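Local coordinates for putative glutathione-regulated potassium-efflux system protein KefB (Vibrio parahaemolyticus RIMD 2210633, PDB 3C85), which probably works in a glutathione-regulated potassium-efflux antiporter of the CPA2 family, here as its TrkA-N (Rossmann-type) domain, which binds AMP, at residues I65-E70 against N85-D90; I135-E140 against S151-A156. One frame throughout, in Å; residues are numbered along the deposited sequence.

Contact 1 (I65-E70 against N85-D90); sequences ISLGIE and NVISGD
Asn85 O is gripped by two donors: Gly68 N gives the shortest bond, 2.9 Å, in the carbonyl plane, and Leu67 CA adds a CA-H...O contact. The Gly68 N bond is also the straightest, 178° at the hydrogen. Gly68 O accepts from Ile87 N at 3.0 Å. Two further bonds, Glu70 N to Ile87 O and Gly89 N to Glu70 O, extend the ladder; in the last the donor stands 55° out of the plane, where the chain leaves strand 86-88. The bonds define parallel bridges Gly68-Val86, Ile69-Ile87 and Glu70-Ser88 in the beta-alpha-beta unit of strand 66-70, helix 73-81 and strand 86-88, part of a Rossmann-type fold. On one face Ile69 and Ile87 lie side by side, with Ile69 CD1 only 3.4 Å from Ile87 CG1, tighter than usual van der Waals contact; chi1 of 60° puts that CG1 in the crowded position between N and carbonyl carbon. On the other face Val86 CG1 meets Glu70 CB at 3.8 Å, beneath helix 73-81. Glu70, bent at chi2, sends its carboxylate away to a salt bridge with Arg72 and a hydrogen bond from Met47 N; Glu70 and Arg72 bind AMP, absent from this chain. A water bridges Ser66 O and Asn85 ND2, while Asn85 OD1 accepts from Lys64 NZ.

Contact 2 (I135-E140 against S151-A156); sequences IAAIAE and SGVDAA
A parallel strand pairing at one margin of the six-stranded sheet joins residues 135-140 to 151-156, and its entrance is held by an aspartate side chain. Asp154 N donates to Ile135 O at 2.8 Å, in the carbonyl plane, while Asp154 OD2 accepts from Ile135 N, also at 2.8 Å, through its anti lone pair. One residue thus binds both backbone polar groups of Ile135; its chi1 of -57° sets CG beside its own backbone N, so that carboxylate and amide face the same neighbour. Ala155 N adds a weak bond to Ile135 O. Farther along, Ala137 N reaches Ala155 O at 3.1 Å, and the bridges Ala136-Ala155 and Ala137-Ala156 fix the register. The arrangement closes the beta-alpha-beta unit of strand 134-139, helix 142-151 and strand 155-158; a Schellman motif at Gly152, whose phi is 120°, ends the helix before the chain enters the last strand. Beside the pairing, Ile135 and Val153 cross at about a right angle, Ile135 CG2 lying 3.9 Å from Val153 CG1, and both pack on Leu123 of helix 116-128. The same Val153 CG1 touches Ala137 CB at 4.2 Å. On the other face, Ala136 CB and Ala155 CB meet at 4.3 Å, and Val171 and Gln174 of the second subunit pack against Ala136 and Ala155, respectively.

Contacts 1 and 2 are pairings at the two margins of one parallel sheet, whose strands run in the order 86-88, 66-70, 42-45, 108-111, 134-139, 155-158: residues 85-90 include one outermost strand of the chain and residues 151-156 begin the other. The centres of the two contacts are 19 Å apart, on opposite sides of the chain's centre, and their nearest atoms about 12 Å apart, so neither touches the other. Contact 1 carries Glu70 and Asp90 of the AMP site, to which no AMP is bound in this chain. Contact 2 stands back from it: the side chain of Ile135 is about 11 Å from that of Ala91, another AMP-site residue. The second subunit comes within reach of six residues of contact 2 but of one of contact 1.

Contact 1 (I65-E70 against N85-D90)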
# COMPACT_ATOMS: atom_id res chain seq x y z
N ILE A 65 -14.84 4.81 14.43
CA ILE A 65 -15.25 6.07 13.83
C ILE A 65 -15.70 5.93 12.38
O ILE A 65 -16.10 6.95 11.75
CB ILE A 65 -14.12 7.10 13.88
CG1 ILE A 65 -12.86 6.58 13.17
CG2 ILE A 65 -13.81 7.45 15.32
CD1 ILE A 65 -11.87 7.73 12.76
N SER A 66 -15.62 4.70 11.86
CA SER A 66 -15.86 4.49 10.43
C SER A 66 -17.10 3.67 10.12
O SER A 66 -17.49 2.82 10.91
CB SER A 66 -14.67 3.79 9.76
OG SER A 66 -13.44 4.50 9.92
N LEU A 67 -17.68 3.92 8.94
CA LEU A 67 -18.75 3.12 8.35
C LEU A 67 -18.30 2.71 6.94
O LEU A 67 -18.04 3.55 6.10
CB LEU A 67 -20.05 3.93 8.27
CG LEU A 67 -21.20 3.20 7.56
CD1 LEU A 67 -21.63 1.91 8.32
CD2 LEU A 67 -22.43 4.17 7.39
N GLY A 68 -18.23 1.40 6.69
CA GLY A 68 -17.82 0.87 5.39
C GLY A 68 -19.06 0.60 4.58
O GLY A 68 -20.08 0.20 5.13
N ILE A 69 -18.98 0.89 3.28
CA ILE A 69 -20.05 0.60 2.31
C ILE A 69 -19.45 -0.39 1.31
O ILE A 69 -18.36 -0.15 0.77
CB ILE A 69 -20.53 1.89 1.56
CG1 ILE A 69 -20.86 3.03 2.56
CG2 ILE A 69 -21.63 1.55 0.52
CD1 ILE A 69 -21.87 2.71 3.64
N GLU A 70 -20.14 -1.51 1.09
CA GLU A 70 -19.59 -2.62 0.31
C GLU A 70 -20.68 -3.26 -0.59
O GLU A 70 -21.76 -3.61 -0.12
CB GLU A 70 -19.01 -3.64 1.30
CG GLU A 70 -18.52 -4.97 0.69
CD GLU A 70 -17.58 -4.76 -0.48
OE1 GLU A 70 -16.56 -4.07 -0.28
OE2 GLU A 70 -17.87 -5.28 -1.58
N ASN A 85 -18.26 -2.16 11.25
CA ASN A 85 -19.53 -1.54 10.83
C ASN A 85 -19.51 -1.39 9.34
O ASN A 85 -18.93 -0.43 8.81
CB ASN A 85 -19.81 -0.19 11.50
CG ASN A 85 -20.15 -0.32 12.98
OD1 ASN A 85 -20.19 -1.42 13.53
ND2 ASN A 85 -20.37 0.81 13.64
N VAL A 86 -20.11 -2.36 8.66
CA VAL A 86 -20.13 -2.37 7.20
C VAL A 86 -21.55 -2.68 6.74
O VAL A 86 -22.18 -3.61 7.24
CB VAL A 86 -19.11 -3.39 6.60
CG1 VAL A 86 -19.23 -3.43 5.06
CG2 VAL A 86 -17.70 -2.97 6.99
N ILE A 87 -22.07 -1.87 5.83
CA ILE A 87 -23.39 -2.12 5.30
C ILE A 87 -23.28 -2.36 3.81
O ILE A 87 -22.31 -1.90 3.16
CB ILE A 87 -24.38 -0.96 5.65
CG1 ILE A 87 -23.91 0.38 5.08
CG2 ILE A 87 -24.55 -0.85 7.20
CD1 ILE A 87 -24.99 1.46 5.18
N SER A 88 -24.21 -3.12 3.24
CA SER A 88 -24.12 -3.36 1.82
C SER A 88 -24.77 -2.22 1.02
O SER A 88 -25.73 -1.60 1.49
CB SER A 88 -24.72 -4.71 1.45
OG SER A 88 -26.09 -4.69 1.78
N GLY A 89 -24.25 -1.96 -0.18
CA GLY A 89 -24.83 -0.96 -1.04
C GLY A 89 -23.90 -0.64 -2.17
O GLY A 89 -22.73 -0.96 -2.11
N ASP A 90 -24.44 -0.01 -3.21
CA ASP A 90 -23.64 0.35 -4.40
C ASP A 90 -23.43 1.85 -4.37
O ASP A 90 -24.35 2.61 -4.73
CB ASP A 90 -24.40 -0.08 -5.66
CG ASP A 90 -23.69 0.29 -6.98
OD1 ASP A 90 -22.64 0.98 -6.97
OD2 ASP A 90 -24.24 -0.09 -8.04
O HOH W 1 -20.01 3.20 12.08

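Contact 2 (I135-E140 against S151-A156)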
# COMPACT_ATOMS: atom_id res chain seq x y z
N ILE A 135 -12.40 14.56 1.23
CA ILE A 135 -12.45 13.33 0.50
C ILE A 135 -11.03 12.96 0.11
O ILE A 135 -10.29 13.78 -0.34
CB ILE A 135 -13.24 13.48 -0.74
CG1 ILE A 135 -14.65 13.97 -0.45
CG2 ILE A 135 -13.27 12.25 -1.48
CD1 ILE A 135 -15.38 14.42 -1.66
N ALA A 136 -10.68 11.71 0.31
CA ALA A 136 -9.44 11.14 -0.16
C ALA A 136 -9.66 9.91 -1.01
O ALA A 136 -10.59 9.22 -0.87
CB ALA A 136 -8.53 10.88 0.91
N ALA A 137 -8.75 9.70 -1.93
CA ALA A 137 -8.88 8.67 -2.96
C ALA A 137 -7.56 7.95 -3.17
O ALA A 137 -6.47 8.46 -2.84
CB ALA A 137 -9.37 9.27 -4.23
N ILE A 138 -7.64 6.75 -3.73
CA ILE A 138 -6.46 5.96 -3.99
C ILE A 138 -6.65 5.37 -5.35
O ILE A 138 -7.71 5.00 -5.69
CB ILE A 138 -6.25 4.89 -2.92
CG1 ILE A 138 -4.83 4.36 -2.89
CG2 ILE A 138 -7.27 3.82 -3.01
CD1 ILE A 138 -4.51 3.65 -1.67
N ALA A 139 -5.59 5.33 -6.14
CA ALA A 139 -5.65 4.80 -7.46
C ALA A 139 -4.31 4.22 -7.95
O ALA A 139 -3.36 4.23 -7.26
CB ALA A 139 -6.15 5.83 -8.40
N GLU A 140 -4.31 3.72 -9.17
CA GLU A 140 -3.17 3.02 -9.72
C GLU A 140 -2.07 3.84 -10.38
O GLU A 140 -0.94 3.49 -10.34
CB GLU A 140 -3.65 1.97 -10.70
CG GLU A 140 -4.31 0.84 -10.08
CD GLU A 140 -4.40 -0.30 -11.02
OE1 GLU A 140 -5.19 -0.25 -11.94
OE2 GLU A 140 -3.61 -1.22 -10.87
N SER A 151 -11.18 16.59 -10.12
CA SER A 151 -12.62 16.42 -9.95
C SER A 151 -13.07 16.86 -8.57
O SER A 151 -14.25 16.97 -8.32
CB SER A 151 -13.04 14.96 -10.19
OG SER A 151 -12.86 14.61 -11.55
N GLY A 152 -12.13 17.15 -7.69
CA GLY A 152 -12.48 17.69 -6.38
C GLY A 152 -12.09 16.94 -5.13
O GLY A 152 -12.56 17.32 -4.06
N VAL A 153 -11.26 15.88 -5.21
CA VAL A 153 -10.86 15.22 -3.94
C VAL A 153 -9.77 16.08 -3.29
O VAL A 153 -9.08 16.83 -4.00
CB VAL A 153 -10.38 13.73 -4.09
CG1 VAL A 153 -11.40 12.84 -4.88
CG2 VAL A 153 -8.99 13.62 -4.65
N ASP A 154 -9.62 15.99 -1.97
CA ASP A 154 -8.60 16.76 -1.24
C ASP A 154 -7.19 16.15 -1.23
O ASP A 154 -6.16 16.87 -1.18
CB ASP A 154 -9.09 17.00 0.18
CG ASP A 154 -10.45 17.73 0.22
OD1 ASP A 154 -10.47 18.95 0.07
OD2 ASP A 154 -11.50 17.09 0.38
N ALA A 155 -7.11 14.82 -1.28
CA ALA A 155 -5.83 14.12 -1.27
C ALA A 155 -5.94 12.86 -2.11
O ALA A 155 -6.95 12.21 -2.06
CB ALA A 155 -5.43 13.75 0.15
N ALA A 156 -4.90 12.52 -2.86
CA ALA A 156 -4.96 11.34 -3.72
C ALA A 156 -3.64 10.58 -3.62
O ALA A 156 -2.58 11.19 -3.79
CB ALA A 156 -5.22 11.79 -5.16